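PDB 3SYY: exonuclease from Laribacter hongkongensis, which digests double-stranded DNA as an alkaline exonuclease with strict 5'-to-3' polarity and binds magnesium ions. Local coordinates for residues R36-L48 with A186-K199. Sequence-based numbering, arbitrary orientation.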
loop_
_atom_site.group_PDB
_atom_site.type_symbol
_atom_site.label_atom_id
_atom_site.label_comp_id
_atom_site.label_asym_id
_atom_site.label_seq_id
_atom_site.Cartn_x
_atom_site.Cartn_y
_atom_site.Cartn_z
ATOM N N ARG A 36 9.856 -15.537 -7.371
ATOM C CA ARG A 36 9.877 -16.532 -8.475
ATOM C C ARG A 36 8.516 -17.213 -8.599
ATOM O O ARG A 36 7.924 -17.303 -9.674
ATOM C CB ARG A 36 10.965 -17.573 -8.258
ATOM C CG ARG A 36 11.173 -18.562 -9.466
ATOM C CD ARG A 36 12.085 -19.681 -9.017
ATOM N NE ARG A 36 12.564 -20.505 -10.134
ATOM C CZ ARG A 36 11.932 -21.600 -10.588
ATOM N NH1 ARG A 36 12.459 -22.322 -11.573
ATOM N NH2 ARG A 36 10.795 -21.999 -10.027
ATOM N N GLN A 37 8.006 -17.688 -7.473
ATOM C CA GLN A 37 6.664 -18.285 -7.472
ATOM C C GLN A 37 5.549 -17.340 -7.850
ATOM O O GLN A 37 4.608 -17.728 -8.557
ATOM C CB GLN A 37 6.416 -19.023 -6.135
ATOM C CG GLN A 37 7.479 -20.181 -5.963
ATOM C CD GLN A 37 7.818 -20.974 -7.323
ATOM O OE1 GLN A 37 6.897 -21.556 -7.985
ATOM N NE2 GLN A 37 9.146 -20.993 -7.728
ATOM N N ASN A 38 5.622 -16.076 -7.406
ATOM C CA ASN A 38 4.586 -15.100 -7.803
ATOM C C ASN A 38 4.605 -14.803 -9.298
ATOM O O ASN A 38 3.564 -14.666 -9.914
ATOM C CB ASN A 38 4.728 -13.772 -7.007
ATOM C CG ASN A 38 4.438 -13.955 -5.531
ATOM O OD1 ASN A 38 3.686 -14.856 -5.155
ATOM N ND2 ASN A 38 5.050 -13.125 -4.683
ATOM N N TYR A 39 5.798 -14.706 -9.888
ATOM C CA TYR A 39 5.883 -14.508 -11.348
ATOM C C TYR A 39 5.359 -15.749 -12.072
ATOM O O TYR A 39 4.652 -15.637 -13.037
ATOM C CB TYR A 39 7.354 -14.258 -11.745
ATOM C CG TYR A 39 7.563 -13.821 -13.175
ATOM C CD1 TYR A 39 6.651 -12.988 -13.807
ATOM C CD2 TYR A 39 8.699 -14.227 -13.883
ATOM C CE1 TYR A 39 6.865 -12.568 -15.131
ATOM C CE2 TYR A 39 8.905 -13.812 -15.183
ATOM C CZ TYR A 39 8.022 -13.008 -15.798
ATOM O OH TYR A 39 8.245 -12.613 -17.096
ATOM N N MET A 40 5.748 -16.924 -11.595
ATOM C CA MET A 40 5.257 -18.189 -12.197
ATOM C C MET A 40 3.711 -18.189 -12.243
ATOM O O MET A 40 3.111 -18.429 -13.290
ATOM C CB MET A 40 5.857 -19.329 -11.402
ATOM C CG MET A 40 5.112 -20.613 -11.483
ATOM S SD MET A 40 5.871 -21.636 -12.681
ATOM C CE MET A 40 7.514 -21.869 -12.016
ATOM N N ALA A 41 3.071 -17.804 -11.120
ATOM C CA ALA A 41 1.614 -17.724 -11.033
ATOM C C ALA A 41 1.083 -16.711 -12.037
ATOM O O ALA A 41 0.083 -16.949 -12.731
ATOM C CB ALA A 41 1.174 -17.383 -9.576
ATOM N N GLU A 42 1.772 -15.571 -12.179
ATOM C CA GLU A 42 1.336 -14.583 -13.134
ATOM C C GLU A 42 1.338 -15.144 -14.562
ATOM O O GLU A 42 0.417 -14.883 -15.352
ATOM C CB GLU A 42 2.324 -13.385 -13.161
ATOM C CG GLU A 42 2.021 -12.202 -12.308
ATOM C CD GLU A 42 3.174 -11.181 -12.411
ATOM O OE1 GLU A 42 3.948 -11.091 -11.448
ATOM O OE2 GLU A 42 3.297 -10.563 -13.478
ATOM N N LEU A 43 2.417 -15.826 -14.928
ATOM C CA LEU A 43 2.525 -16.348 -16.304
ATOM C C LEU A 43 1.529 -17.533 -16.537
ATOM O O LEU A 43 0.960 -17.669 -17.625
ATOM C CB LEU A 43 3.951 -16.777 -16.560
ATOM C CG LEU A 43 4.961 -15.611 -16.513
ATOM C CD1 LEU A 43 6.299 -16.099 -17.068
ATOM C CD2 LEU A 43 4.467 -14.499 -17.346
ATOM N N ILE A 44 1.313 -18.351 -15.513
ATOM C CA ILE A 44 0.282 -19.438 -15.613
ATOM C C ILE A 44 -1.075 -18.844 -15.937
ATOM O O ILE A 44 -1.737 -19.253 -16.913
ATOM C CB ILE A 44 0.226 -20.307 -14.354
ATOM C CG1 ILE A 44 1.507 -21.121 -14.272
ATOM C CG2 ILE A 44 -1.057 -21.231 -14.370
ATOM C CD1 ILE A 44 1.794 -21.720 -12.900
ATOM N N CYS A 45 -1.481 -17.831 -15.165
ATOM C CA CYS A 45 -2.769 -17.218 -15.392
ATOM C C CYS A 45 -2.854 -16.534 -16.772
ATOM O O CYS A 45 -3.891 -16.547 -17.406
ATOM C CB CYS A 45 -3.164 -16.257 -14.232
ATOM S SG CYS A 45 -3.172 -17.128 -12.632
ATOM N N GLN A 46 -1.770 -15.889 -17.228
ATOM C CA GLN A 46 -1.788 -15.302 -18.565
ATOM C C GLN A 46 -2.012 -16.367 -19.653
ATOM O O GLN A 46 -2.801 -16.172 -20.532
ATOM C CB GLN A 46 -0.463 -14.558 -18.856
ATOM C CG GLN A 46 -0.363 -13.229 -18.088
ATOM C CD GLN A 46 0.942 -12.445 -18.367
ATOM O OE1 GLN A 46 1.657 -12.715 -19.318
ATOM N NE2 GLN A 46 1.260 -11.522 -17.482
ATOM N N ARG A 47 -1.300 -17.472 -19.563
ATOM C CA ARG A 47 -1.398 -18.525 -20.578
ATOM C C ARG A 47 -2.779 -19.185 -20.547
ATOM O O ARG A 47 -3.364 -19.422 -21.587
ATOM C CB ARG A 47 -0.293 -19.540 -20.400
ATOM C CG ARG A 47 1.039 -18.975 -20.879
ATOM C CD ARG A 47 2.106 -20.054 -20.836
ATOM N NE ARG A 47 3.447 -19.533 -21.130
ATOM C CZ ARG A 47 4.420 -20.244 -21.691
ATOM N NH1 ARG A 47 4.223 -21.528 -22.031
ATOM N NH2 ARG A 47 5.614 -19.683 -21.877
ATOM N N LEU A 48 -3.310 -19.429 -19.358
ATOM C CA LEU A 48 -4.634 -20.068 -19.219
ATOM C C LEU A 48 -5.784 -19.179 -19.605
ATOM O O LEU A 48 -6.711 -19.633 -20.322
ATOM C CB LEU A 48 -4.829 -20.570 -17.776
ATOM C CG LEU A 48 -4.057 -21.832 -17.440
ATOM C CD1 LEU A 48 -4.179 -22.119 -15.912
ATOM C CD2 LEU A 48 -4.559 -23.054 -18.332
ATOM N N ALA A 186 14.647 -23.835 -16.930
ATOM C CA ALA A 186 14.060 -24.622 -15.842
ATOM C C ALA A 186 12.713 -24.048 -15.415
ATOM O O ALA A 186 11.737 -24.789 -15.187
ATOM C CB ALA A 186 14.987 -24.654 -14.683
ATOM N N PHE A 187 12.662 -22.713 -15.293
ATOM C CA PHE A 187 11.428 -22.024 -14.958
ATOM C C PHE A 187 10.359 -22.212 -16.018
ATOM O O PHE A 187 9.179 -22.442 -15.682
ATOM C CB PHE A 187 11.745 -20.530 -14.711
ATOM C CG PHE A 187 10.552 -19.667 -14.423
ATOM C CD1 PHE A 187 10.305 -19.233 -13.106
ATOM C CD2 PHE A 187 9.763 -19.204 -15.442
ATOM C CE1 PHE A 187 9.280 -18.381 -12.824
ATOM C CE2 PHE A 187 8.705 -18.337 -15.183
ATOM C CZ PHE A 187 8.471 -17.937 -13.823
ATOM N N LEU A 188 10.736 -22.130 -17.290
ATOM C CA LEU A 188 9.748 -22.334 -18.347
ATOM C C LEU A 188 9.268 -23.810 -18.364
ATOM O O LEU A 188 8.136 -24.074 -18.686
ATOM C CB LEU A 188 10.287 -21.944 -19.723
ATOM C CG LEU A 188 10.283 -20.409 -19.923
ATOM C CD1 LEU A 188 11.304 -19.967 -21.061
ATOM C CD2 LEU A 188 8.871 -19.915 -20.201
ATOM N N ALA A 189 10.140 -24.730 -17.986
ATOM C CA ALA A 189 9.754 -26.166 -17.978
ATOM C C ALA A 189 8.661 -26.391 -16.927
ATOM O O ALA A 189 7.662 -27.070 -17.217
ATOM C CB ALA A 189 10.996 -27.048 -17.701
ATOM N N GLU A 190 8.828 -25.781 -15.750
ATOM C CA GLU A 190 7.884 -25.883 -14.642
ATOM C C GLU A 190 6.586 -25.223 -14.956
ATOM O O GLU A 190 5.520 -25.799 -14.683
ATOM C CB GLU A 190 8.422 -25.308 -13.340
ATOM C CG GLU A 190 9.624 -26.041 -12.789
ATOM C CD GLU A 190 10.328 -25.187 -11.722
ATOM O OE1 GLU A 190 11.573 -25.202 -11.663
ATOM O OE2 GLU A 190 9.634 -24.474 -10.976
ATOM N N LEU A 191 6.667 -24.031 -15.545
ATOM C CA LEU A 191 5.493 -23.319 -16.054
ATOM C C LEU A 191 4.653 -24.140 -17.046
ATOM O O LEU A 191 3.420 -24.271 -16.894
ATOM C CB LEU A 191 5.931 -21.967 -16.658
ATOM C CG LEU A 191 4.970 -21.144 -17.480
ATOM C CD1 LEU A 191 3.820 -20.773 -16.601
ATOM C CD2 LEU A 191 5.697 -19.824 -17.883
ATOM N N GLU A 192 5.292 -24.678 -18.072
ATOM C CA GLU A 192 4.571 -25.462 -19.059
ATOM C C GLU A 192 3.972 -26.782 -18.500
ATOM O O GLU A 192 2.819 -27.149 -18.822
ATOM C CB GLU A 192 5.468 -25.699 -20.236
ATOM C CG GLU A 192 5.497 -24.458 -21.067
ATOM C CD GLU A 192 6.630 -24.461 -22.039
ATOM O OE1 GLU A 192 6.588 -23.593 -22.932
ATOM O OE2 GLU A 192 7.546 -25.313 -21.923
ATOM N N ALA A 193 4.727 -27.439 -17.627
ATOM C CA ALA A 193 4.237 -28.631 -16.938
ATOM C C ALA A 193 3.057 -28.306 -16.050
ATOM O O ALA A 193 2.097 -29.079 -15.967
ATOM C CB ALA A 193 5.340 -29.260 -16.104
ATOM N N GLU A 194 3.127 -27.172 -15.350
ATOM C CA GLU A 194 2.029 -26.836 -14.484
ATOM C C GLU A 194 0.733 -26.627 -15.259
ATOM O O GLU A 194 -0.330 -27.085 -14.824
ATOM C CB GLU A 194 2.380 -25.704 -13.540
ATOM C CG GLU A 194 1.242 -25.321 -12.697
ATOM C CD GLU A 194 1.564 -25.376 -11.203
ATOM O OE1 GLU A 194 2.740 -25.491 -10.803
ATOM O OE2 GLU A 194 0.605 -25.293 -10.437
ATOM N N ILE A 195 0.837 -25.947 -16.392
ATOM C CA ILE A 195 -0.273 -25.717 -17.274
ATOM C C ILE A 195 -0.816 -27.059 -17.834
ATOM O O ILE A 195 -2.014 -27.272 -17.857
ATOM C CB ILE A 195 0.145 -24.817 -18.387
ATOM C CG1 ILE A 195 0.307 -23.375 -17.810
ATOM C CG2 ILE A 195 -0.935 -24.780 -19.479
ATOM C CD1 ILE A 195 1.039 -22.474 -18.719
ATOM N N GLU A 196 0.102 -27.930 -18.242
ATOM C CA GLU A 196 -0.283 -29.267 -18.740
ATOM C C GLU A 196 -1.009 -30.063 -17.665
ATOM O O GLU A 196 -2.050 -30.648 -17.929
ATOM C CB GLU A 196 0.974 -30.015 -19.122
ATOM C CG GLU A 196 0.709 -31.415 -19.533
ATOM C CD GLU A 196 0.693 -31.489 -21.010
ATOM O OE1 GLU A 196 -0.182 -30.795 -21.608
ATOM O OE2 GLU A 196 1.582 -32.198 -21.558
ATOM N N TYR A 197 -0.436 -30.057 -16.458
ATOM C CA TYR A 197 -0.996 -30.718 -15.297
ATOM C C TYR A 197 -2.370 -30.251 -14.924
ATOM O O TYR A 197 -3.283 -31.088 -14.724
ATOM C CB TYR A 197 -0.053 -30.546 -14.141
ATOM C CG TYR A 197 -0.168 -31.484 -12.978
ATOM C CD1 TYR A 197 0.047 -32.884 -13.128
ATOM C CD2 TYR A 197 -0.384 -30.979 -11.691
ATOM C CE1 TYR A 197 0.028 -33.720 -12.020
ATOM C CE2 TYR A 197 -0.457 -31.817 -10.587
ATOM C CZ TYR A 197 -0.247 -33.188 -10.762
ATOM O OH TYR A 197 -0.227 -33.981 -9.656
ATOM N N LEU A 198 -2.549 -28.929 -14.810
ATOM C CA LEU A 198 -3.864 -28.372 -14.520
ATOM C C LEU A 198 -4.884 -28.765 -15.584
ATOM O O LEU A 198 -6.051 -29.120 -15.275
ATOM C CB LEU A 198 -3.813 -26.853 -14.468
ATOM C CG LEU A 198 -3.446 -26.120 -13.172
ATOM C CD1 LEU A 198 -3.259 -26.956 -11.901
ATOM C CD2 LEU A 198 -2.324 -25.035 -13.388
ATOM N N LYS A 199 -4.464 -28.664 -16.831
ATOM C CA LYS A 199 -5.366 -28.950 -17.948
ATOM C C LYS A 199 -5.828 -30.441 -17.980
ATOM O O LYS A 199 -7.027 -30.723 -18.218
ATOM C CB LYS A 199 -4.723 -28.529 -19.284
ATOM C CG LYS A 199 -4.933 -27.038 -19.661
ATOM C CD LYS A 199 -4.241 -26.777 -20.988
ATOM C CE LYS A 199 -4.380 -25.354 -21.392
ATOM N NZ LYS A 199 -3.337 -25.063 -22.445
HETATM O O HOH W 1 7.334 -21.222 -23.551
HETATM O O HOH W 2 -3.206 -22.613 -22.192
#
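Leu191 of segment 186-199 drops among Met40, Leu43, Ile44 and Arg47. The fit is tight, with Leu191 CD1 3.3 Å from Ile44 CG1, while its other methyl, CD2, lies against CB of Leu43. Ile44 returns the knob, entering a hole made by Leu191, Glu194, Ile195 and Leu198.

Phe187 fills the next hole, lined by Arg36, Tyr39, Met40 and Leu43. Its CG is anti to the backbone N, which carries the ring across to the other helix. Met40 bends at chi2 and chi3, and this lays CE over one ring face, 4.2 Å from the Phe187 centroid, as a CH-pi contact. The sulfur stands farther above the same ring in a Met-aromatic contact. Leu43 CD1 meets the ring edge. The Tyr39 ring is tilted 28° from that of Phe187 and displaced so far that little of one lies over the other. At the far end Leu48 CD2 rests on Lys199 CE (3.8 Å).

Arg36 and Glu190 close the Phe187 end. Arg36 runs extended past Phe187, whose CD1 sits over the centre of the guanidinium. Arg36 NH2 reaches Glu190 OE2 at 2.9 Å, nearly straight. Arg36 NH1 reaches Glu190 OE1 at 3.0 Å, more bent (148°) and from above the carboxylate plane. Arg47 covers one flank, a knob among Leu188, Leu191, Glu192 and Ile195. Leu191 CD2 lies over one guanidinium face, toward its rim, and Arg47 CD meets Ile195 CD1. Arg47 NH1 makes a longer salt bridge to the anti lone pair of Glu192 OE1, 3.3 Å away, and a water links NH2 to the same oxygen. Arg47 NE is held by the carbonyl of Gly14. Glu194 turns to Lys126 of the second subunit, whose Trp119 packs on Ile44.

Segments 36-48 and 186-199 cross at -49° with knobs-into-holes packing, joining C-terminal helix 174-205 to helix 34-49 of the lambda-exonuclease-like PDDEXK fold, beside the subunit interface.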